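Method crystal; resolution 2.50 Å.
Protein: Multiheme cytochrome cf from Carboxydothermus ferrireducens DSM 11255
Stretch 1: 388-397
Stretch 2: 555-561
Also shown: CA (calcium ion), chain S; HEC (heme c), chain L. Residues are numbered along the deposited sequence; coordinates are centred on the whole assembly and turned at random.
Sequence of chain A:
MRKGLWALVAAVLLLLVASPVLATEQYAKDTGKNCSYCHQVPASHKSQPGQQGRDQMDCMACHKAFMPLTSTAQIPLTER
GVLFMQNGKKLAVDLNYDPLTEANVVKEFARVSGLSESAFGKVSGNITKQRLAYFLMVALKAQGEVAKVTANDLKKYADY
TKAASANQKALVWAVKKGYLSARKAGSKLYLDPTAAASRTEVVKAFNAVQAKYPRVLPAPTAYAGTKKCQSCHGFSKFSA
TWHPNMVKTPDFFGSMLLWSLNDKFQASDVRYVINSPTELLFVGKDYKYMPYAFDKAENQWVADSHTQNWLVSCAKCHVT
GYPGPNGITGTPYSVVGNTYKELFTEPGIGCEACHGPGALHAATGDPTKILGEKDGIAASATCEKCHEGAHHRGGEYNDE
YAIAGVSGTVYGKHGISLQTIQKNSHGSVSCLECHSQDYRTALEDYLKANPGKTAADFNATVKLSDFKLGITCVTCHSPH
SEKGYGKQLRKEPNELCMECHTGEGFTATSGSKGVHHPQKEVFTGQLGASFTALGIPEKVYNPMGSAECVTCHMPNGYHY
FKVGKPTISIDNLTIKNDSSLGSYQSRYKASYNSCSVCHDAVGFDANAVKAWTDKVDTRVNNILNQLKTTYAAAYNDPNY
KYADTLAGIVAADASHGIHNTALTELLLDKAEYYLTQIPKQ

Stretch 1, residues 388-397: EGAHHRGGEY
Stretch 2, residues 555-561: PNGYHYF

Contact between residues 388-397 and 555-561 of one chain of a multiheme cytochrome, burying 419 Å² over both sides. Stretch 1 is loop or turn up to a 3-10 segment that begins at Gly 395 and runs on past Tyr 397; stretch 2 has no regular helix or strand. In register, the CA of Arg 393 lies 6.3 Å from the CA of Tyr 558, and the CA of Tyr 397 lies 4.8 Å from the CA of His 559.

One hydrogen bond crosses the contact, from His 559 N to Glu 396 OE1 (2.9 Å, nearly linear at 176°). Glu 396 points toward stretch 2 with chi1 p and chi2 -94°. The same OE1 takes Arg 393 NE at 2.7 Å in a salt bridge, so one carboxylate oxygen joins the arginine to the histidine backbone; a weak bond runs from Arg 393 NH2 to Glu 396 OE2 (3.2 Å). Arg 393 (chi1 m, chi2 m, chi3 p, chi4 80°) also donates through NH1 and NH2 to Ala 390 O, at 3.0 and 2.9 Å. Within stretch 2, His 559 ND1 donates weakly to Gly 557 O (2.8 Å), while Tyr 558 N bonds Pro 555 O (3.0 Å).

Tyr 558 (chi1 m) places CD1 over one face of the Arg 393 guanidinium, 3.5 Å from NE, and Gly 557 O sits near that group's plane, 3.5 Å from Arg 393 CD. Two CH-pi contacts lie over ring faces: Gly 394 CA is 3.8 Å from the His 559 ring centroid, and Glu 396 CG is 3.8 Å from that of Tyr 560 (chi1 m), 7° and 10° off the respective normals. Glu 396 thus uses its aliphatic part against one ring while its carboxylate holds the neighbouring backbone.

Tyr 397 CA makes a CA-H...O contact with His 559 O (3.2 Å), and its CB meets Phe 561 CE2 at 4.3 Å, near the plane of that ring. Tyr 397 has chi1 96°; Phe 561 has chi1 m on a backbone with phi 66° and psi -4°.

His 559 (chi1 m, chi2 56°) points toward stretch 1 and ligates heme FE through NE2 at 2.1 Å. At Gly 394 (phi 117°, psi -51°) a CB would lie 2.3 Å from heme C2B; at Gly 557 (79°, 7°) it would lie 2.6 Å from heme CGA. Gly 395 O binds calcium CA at 2.5 Å.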

ATOM      1  N   GLU A 388     -11.337   9.862  -5.583  1.00 32.19           N
ATOM      2  CA  GLU A 388     -11.586  10.318  -6.946  1.00 36.86           C
ATOM      3  C   GLU A 388     -11.348  11.810  -7.134  1.00 37.02           C
ATOM      4  O   GLU A 388     -11.235  12.259  -8.278  1.00 40.84           O
ATOM      5  CB  GLU A 388     -13.013   9.966  -7.370  1.00 34.74           C
ATOM      6  CG  GLU A 388     -14.073  10.965  -6.932  1.00 33.50           C
ATOM      7  CD  GLU A 388     -14.361  10.922  -5.445  1.00 41.26           C
ATOM      8  OE1 GLU A 388     -14.347  11.994  -4.806  1.00 46.35           O
ATOM      9  OE2 GLU A 388     -14.618   9.824  -4.912  1.00 44.13           O
ATOM     10  N   GLY A 389     -11.277  12.586  -6.055  1.00 33.30           N
ATOM     11  CA  GLY A 389     -11.012  14.006  -6.154  1.00 37.52           C
ATOM     12  C   GLY A 389     -12.230  14.905  -6.075  1.00 38.28           C
ATOM     13  O   GLY A 389     -12.082  16.127  -6.168  1.00 45.83           O
ATOM     14  N   ALA A 390     -13.424  14.340  -5.917  1.00 37.19           N
ATOM     15  CA  ALA A 390     -14.612  15.145  -5.680  1.00 33.16           C
ATOM     16  C   ALA A 390     -14.835  15.276  -4.179  1.00 34.11           C
ATOM     17  O   ALA A 390     -14.288  16.183  -3.548  1.00 42.42           O
ATOM     18  CB  ALA A 390     -15.832  14.525  -6.361  1.00 30.88           C
ATOM     19  N   HIS A 391     -15.630  14.372  -3.601  1.00 37.81           N
ATOM     20  CA  HIS A 391     -15.803  14.342  -2.152  1.00 40.00           C
ATOM     21  C   HIS A 391     -14.601  13.741  -1.436  1.00 37.07           C
ATOM     22  O   HIS A 391     -14.432  13.964  -0.232  1.00 34.70           O
ATOM     23  CB  HIS A 391     -17.058  13.545  -1.788  1.00 46.09           C
ATOM     24  CG  HIS A 391     -18.334  14.302  -1.970  1.00 85.13           C
ATOM     25  ND1 HIS A 391     -19.538  13.680  -2.215  1.00 91.55           N
ATOM     26  CD2 HIS A 391     -18.596  15.630  -1.935  1.00 99.40           C
ATOM     27  CE1 HIS A 391     -20.489  14.592  -2.323  1.00108.73           C
ATOM     28  NE2 HIS A 391     -19.943  15.783  -2.157  1.00121.45           N
ATOM     29  N   HIS A 392     -13.760  12.996  -2.147  1.00 35.93           N
ATOM     30  CA  HIS A 392     -12.704  12.202  -1.535  1.00 25.09           C
ATOM     31  C   HIS A 392     -11.351  12.718  -2.006  1.00 31.83           C
ATOM     32  O   HIS A 392     -11.071  12.735  -3.209  1.00 38.33           O
ATOM     33  CB  HIS A 392     -12.907  10.721  -1.856  1.00 26.19           C
ATOM     34  CG  HIS A 392     -14.243  10.204  -1.419  1.00 30.31           C
ATOM     35  ND1 HIS A 392     -15.181   9.708  -2.299  1.00 28.38           N
ATOM     36  CD2 HIS A 392     -14.809  10.139  -0.192  1.00 26.62           C
ATOM     37  CE1 HIS A 392     -16.263   9.348  -1.630  1.00 34.14           C
ATOM     38  NE2 HIS A 392     -16.062   9.595  -0.348  1.00 37.59           N
ATOM     39  N   ARG A 393     -10.509  13.105  -1.052  1.00 38.48           N
ATOM     40  CA  ARG A 393      -9.384  13.983  -1.333  1.00 37.38           C
ATOM     41  C   ARG A 393      -8.243  13.246  -2.024  1.00 36.31           C
ATOM     42  O   ARG A 393      -8.097  12.028  -1.905  1.00 36.56           O
ATOM     43  CB  ARG A 393      -8.889  14.623  -0.035  1.00 41.34           C
ATOM     44  CG  ARG A 393      -9.914  15.519   0.659  1.00 43.71           C
ATOM     45  CD  ARG A 393      -9.952  16.929   0.075  1.00 40.12           C
ATOM     46  NE  ARG A 393     -10.184  16.933  -1.367  1.00 40.83           N
ATOM     47  CZ  ARG A 393     -11.379  16.795  -1.936  1.00 44.54           C
ATOM     48  NH1 ARG A 393     -12.457  16.642  -1.182  1.00 28.77           N
ATOM     49  NH2 ARG A 393     -11.495  16.804  -3.257  1.00 33.82           N
ATOM     50  N   GLY A 394      -7.430  14.007  -2.758  1.00 36.63           N
ATOM     51  CA  GLY A 394      -6.240  13.476  -3.389  1.00 28.07           C
ATOM     52  C   GLY A 394      -6.276  13.558  -4.903  1.00 30.37           C
ATOM     53  O   GLY A 394      -5.338  14.071  -5.517  1.00 36.84           O
ATOM     54  N   GLY A 395      -7.357  13.065  -5.515  1.00 31.42           N
ATOM     55  CA  GLY A 395      -7.413  12.957  -6.963  1.00 30.37           C
ATOM     56  C   GLY A 395      -7.288  14.278  -7.699  1.00 31.90           C
ATOM     57  O   GLY A 395      -6.803  14.311  -8.832  1.00 43.70           O
ATOM     58  N   GLU A 396      -7.708  15.383  -7.072  1.00 34.48           N
ATOM     59  CA  GLU A 396      -7.714  16.673  -7.753  1.00 29.18           C
ATOM     60  C   GLU A 396      -6.315  17.186  -8.071  1.00 29.71           C
ATOM     61  O   GLU A 396      -6.187  18.115  -8.872  1.00 37.35           O
ATOM     62  CB  GLU A 396      -8.450  17.716  -6.913  1.00 36.26           C
ATOM     63  CG  GLU A 396      -7.782  18.015  -5.573  1.00 35.55           C
ATOM     64  CD  GLU A 396      -8.340  17.177  -4.431  1.00 42.08           C
ATOM     65  OE1 GLU A 396      -8.396  17.689  -3.290  1.00 42.46           O
ATOM     66  OE2 GLU A 396      -8.728  16.012  -4.677  1.00 42.08           O
ATOM     67  N   TYR A 397      -5.270  16.601  -7.479  1.00 34.52           N
ATOM     68  CA  TYR A 397      -3.926  17.158  -7.603  1.00 33.17           C
ATOM     69  C   TYR A 397      -3.427  17.203  -9.046  1.00 37.79           C
ATOM     70  O   TYR A 397      -2.536  18.003  -9.352  1.00 38.68           O
ATOM     71  CB  TYR A 397      -2.947  16.357  -6.738  1.00 35.56           C
ATOM     72  CG  TYR A 397      -2.204  15.285  -7.496  1.00 33.20           C
ATOM     73  CD1 TYR A 397      -2.820  14.085  -7.818  1.00 30.13           C
ATOM     74  CD2 TYR A 397      -0.886  15.473  -7.889  1.00 35.61           C
ATOM     75  CE1 TYR A 397      -2.148  13.104  -8.520  1.00 31.09           C
ATOM     76  CE2 TYR A 397      -0.203  14.495  -8.587  1.00 42.53           C
ATOM     77  CZ  TYR A 397      -0.840  13.312  -8.903  1.00 36.72           C
ATOM     78  OH  TYR A 397      -0.162  12.332  -9.594  1.00 38.36           O
ATOM     79  N   PRO A 555      -5.800  23.805   2.255  1.00 35.17           N
ATOM     80  CA  PRO A 555      -6.841  23.951   3.277  1.00 28.94           C
ATOM     81  C   PRO A 555      -7.817  22.792   3.205  1.00 32.41           C
ATOM     82  O   PRO A 555      -8.212  22.359   2.121  1.00 40.53           O
ATOM     83  CB  PRO A 555      -7.519  25.279   2.917  1.00 28.79           C
ATOM     84  CG  PRO A 555      -6.539  25.977   2.021  1.00 31.05           C
ATOM     85  CD  PRO A 555      -5.892  24.872   1.247  1.00 29.79           C
ATOM     86  N   ASN A 556      -8.186  22.279   4.378  1.00 39.20           N
ATOM     87  CA  ASN A 556      -9.120  21.160   4.501  1.00 39.32           C
ATOM     88  C   ASN A 556      -8.653  19.929   3.725  1.00 29.85           C
ATOM     89  O   ASN A 556      -9.468  19.118   3.281  1.00 33.94           O
ATOM     90  CB  ASN A 556     -10.526  21.577   4.057  1.00 45.44           C
ATOM     91  CG  ASN A 556     -11.087  22.700   4.905  1.00 69.98           C
ATOM     92  OD1 ASN A 556     -11.049  22.645   6.134  1.00 71.56           O
ATOM     93  ND2 ASN A 556     -11.604  23.733   4.250  1.00 71.98           N
ATOM     94  N   GLY A 557      -7.342  19.791   3.527  1.00 33.23           N
ATOM     95  CA  GLY A 557      -6.807  18.652   2.808  1.00 33.66           C
ATOM     96  C   GLY A 557      -6.914  18.728   1.301  1.00 39.68           C
ATOM     97  O   GLY A 557      -6.596  17.743   0.624  1.00 38.36           O
ATOM     98  N   TYR A 558      -7.342  19.861   0.749  1.00 35.23           N
ATOM     99  CA  TYR A 558      -7.461  19.975  -0.698  1.00 31.40           C
ATOM    100  C   TYR A 558      -6.090  19.913  -1.364  1.00 32.80           C
ATOM    101  O   TYR A 558      -5.127  20.525  -0.896  1.00 35.24           O
ATOM    102  CB  TYR A 558      -8.168  21.276  -1.077  1.00 29.57           C
ATOM    103  CG  TYR A 558      -9.674  21.176  -1.063  1.00 26.91           C
ATOM    104  CD1 TYR A 558     -10.338  20.345  -1.954  1.00 29.37           C
ATOM    105  CD2 TYR A 558     -10.433  21.914  -0.168  1.00 29.35           C
ATOM    106  CE1 TYR A 558     -11.711  20.253  -1.953  1.00 31.75           C
ATOM    107  CE2 TYR A 558     -11.811  21.815  -0.146  1.00 30.08           C
ATOM    108  CZ  TYR A 558     -12.446  20.990  -1.049  1.00 31.07           C
ATOM    109  OH  TYR A 558     -13.818  20.897  -1.045  1.00 34.74           O
ATOM    110  N   HIS A 559      -6.012  19.164  -2.465  1.00 32.62           N
ATOM    111  CA  HIS A 559      -4.785  19.006  -3.235  1.00 34.36           C
ATOM    112  C   HIS A 559      -4.762  19.878  -4.487  1.00 38.70           C
ATOM    113  O   HIS A 559      -4.077  19.542  -5.458  1.00 43.40           O
ATOM    114  CB  HIS A 559      -4.583  17.542  -3.628  1.00 27.76           C
ATOM    115  CG  HIS A 559      -4.237  16.649  -2.479  1.00 31.16           C
ATOM    116  ND1 HIS A 559      -5.022  16.544  -1.350  1.00 31.30           N
ATOM    117  CD2 HIS A 559      -3.191  15.809  -2.287  1.00 31.87           C
ATOM    118  CE1 HIS A 559      -4.470  15.687  -0.508  1.00 30.73           C
ATOM    119  NE2 HIS A 559      -3.360  15.223  -1.054  1.00 34.05           N
ATOM    120  N   TYR A 560      -5.513  20.981  -4.499  1.00 36.98           N
ATOM    121  CA  TYR A 560      -5.430  21.894  -5.633  1.00 38.63           C
ATOM    122  C   TYR A 560      -4.167  22.740  -5.584  1.00 44.25           C
ATOM    123  O   TYR A 560      -3.668  23.157  -6.635  1.00 38.17           O
ATOM    124  CB  TYR A 560      -6.660  22.799  -5.686  1.00 28.26           C
ATOM    125  CG  TYR A 560      -7.940  22.080  -6.057  1.00 28.39           C
ATOM    126  CD1 TYR A 560      -8.231  21.781  -7.380  1.00 34.85           C
ATOM    127  CD2 TYR A 560      -8.855  21.697  -5.085  1.00 27.22           C
ATOM    128  CE1 TYR A 560      -9.394  21.121  -7.730  1.00 29.17           C
ATOM    129  CE2 TYR A 560     -10.023  21.034  -5.425  1.00 31.66           C
ATOM    130  CZ  TYR A 560     -10.289  20.756  -6.751  1.00 32.28           C
ATOM    131  OH  TYR A 560     -11.445  20.102  -7.101  1.00 35.60           O
ATOM    132  N   PHE A 561      -3.653  23.007  -4.381  1.00 42.68           N
ATOM    133  CA  PHE A 561      -2.423  23.766  -4.155  1.00 38.01           C
ATOM    134  C   PHE A 561      -2.538  25.224  -4.589  1.00 34.77           C
ATOM    135  O   PHE A 561      -1.615  26.012  -4.362  1.00 40.63           O
ATOM    136  CB  PHE A 561      -1.235  23.095  -4.852  1.00 30.91           C
ATOM    137  CG  PHE A 561      -0.875  21.754  -4.278  1.00 43.95           C
ATOM    138  CD1 PHE A 561      -0.069  21.660  -3.157  1.00 40.32           C
ATOM    139  CD2 PHE A 561      -1.344  20.589  -4.858  1.00 43.15           C
ATOM    140  CE1 PHE A 561       0.261  20.430  -2.624  1.00 39.39           C
ATOM    141  CE2 PHE A 561      -1.016  19.352  -4.331  1.00 42.11           C
ATOM    142  CZ  PHE A 561      -0.213  19.273  -3.211  1.00 39.49           C
TER
HETATM  143 CA    CA S 722      -7.230  13.039 -10.878  1.00 38.72          CA
HETATM  144 FE   HEC L 708      -2.234  13.662  -0.304  1.00 26.37          FE
HETATM  145  CHA HEC L 708      -3.558  14.789   2.649  1.00 27.52           C
HETATM  146  CHB HEC L 708      -4.635  11.238  -0.455  1.00 23.55           C
HETATM  147  CHC HEC L 708      -1.171  12.836  -3.486  1.00 29.07           C
HETATM  148  CHD HEC L 708       0.646  15.468   0.166  1.00 28.70           C
HETATM  149  NA  HEC L 708      -3.787  13.091   0.891  1.00 25.53           N
HETATM  150  C1A HEC L 708      -4.180  13.708   2.061  1.00 28.18           C
HETATM  151  C2A HEC L 708      -5.366  13.027   2.546  1.00 29.16           C
HETATM  152  C3A HEC L 708      -5.660  12.044   1.687  1.00 26.59           C
HETATM  153  C4A HEC L 708      -4.674  12.069   0.633  1.00 26.11           C
HETATM  154  CMA HEC L 708      -6.842  11.064   1.814  1.00 22.71           C
HETATM  155  CAA HEC L 708      -6.155  13.408   3.817  1.00 28.95           C
HETATM  156  CBA HEC L 708      -6.982  14.641   3.440  1.00 34.92           C
HETATM  157  CGA HEC L 708      -7.728  15.170   4.633  1.00 41.32           C
HETATM  158  O1A HEC L 708      -8.979  15.046   4.624  1.00 40.49           O
HETATM  159  O2A HEC L 708      -7.091  15.709   5.578  1.00 43.03           O
HETATM  160  NB  HEC L 708      -2.774  12.288  -1.699  1.00 25.45           N
HETATM  161  C1B HEC L 708      -3.865  11.444  -1.585  1.00 26.10           C
HETATM  162  C2B HEC L 708      -4.070  10.812  -2.868  1.00 24.98           C
HETATM  163  C3B HEC L 708      -3.102  11.231  -3.708  1.00 30.15           C
HETATM  164  C4B HEC L 708      -2.277  12.184  -2.985  1.00 29.83           C
HETATM  165  CMB HEC L 708      -5.166   9.773  -3.158  1.00 22.28           C
HETATM  166  CAB HEC L 708      -2.896  10.838  -5.197  1.00 29.15           C
HETATM  167  CBB HEC L 708      -4.120  11.199  -6.085  1.00 24.93           C
HETATM  168  NC  HEC L 708      -0.531  14.007  -1.413  1.00 30.93           N
HETATM  169  C1C HEC L 708      -0.355  13.665  -2.745  1.00 33.37           C
HETATM  170  C2C HEC L 708       0.847  14.308  -3.242  1.00 36.06           C
HETATM  171  C3C HEC L 708       1.319  15.108  -2.257  1.00 33.27           C
HETATM  172  C4C HEC L 708       0.481  14.888  -1.080  1.00 33.61           C
HETATM  173  CMC HEC L 708       1.334  14.225  -4.712  1.00 28.93           C
HETATM  174  CAC HEC L 708       2.593  16.006  -2.269  1.00 35.31           C
HETATM  175  CBC HEC L 708       2.577  17.083  -3.381  1.00 34.40           C
HETATM  176  ND  HEC L 708      -1.562  14.926   1.178  1.00 24.39           N
HETATM  177  C1D HEC L 708      -0.326  15.570   1.146  1.00 25.06           C
HETATM  178  C2D HEC L 708      -0.204  16.365   2.341  1.00 30.31           C
HETATM  179  C3D HEC L 708      -1.509  16.157   3.113  1.00 29.13           C
HETATM  180  C4D HEC L 708      -2.303  15.258   2.312  1.00 27.09           C
HETATM  181  CMD HEC L 708       0.995  17.242   2.743  1.00 30.09           C
HETATM  182  CAD HEC L 708      -1.890  16.806   4.455  1.00 33.17           C
HETATM  183  CBD HEC L 708      -2.873  17.929   4.124  1.00 36.85           C
HETATM  184  CGD HEC L 708      -3.182  18.752   5.350  1.00 48.46           C
HETATM  185  O1D HEC L 708      -4.334  19.254   5.446  1.00 37.89           O
HETATM  186  O2D HEC L 708      -2.285  18.899   6.226  1.00 49.80           O
HETATM  187  O   HOH W   1      -9.493  13.391  -9.936  1.00 37.35           O
HETATM  188  O   HOH W   2      -8.624  11.049 -11.508  1.00 44.85           O
HETATM  189  O   HOH W   3      -6.942  12.538 -13.456  1.00 43.17           O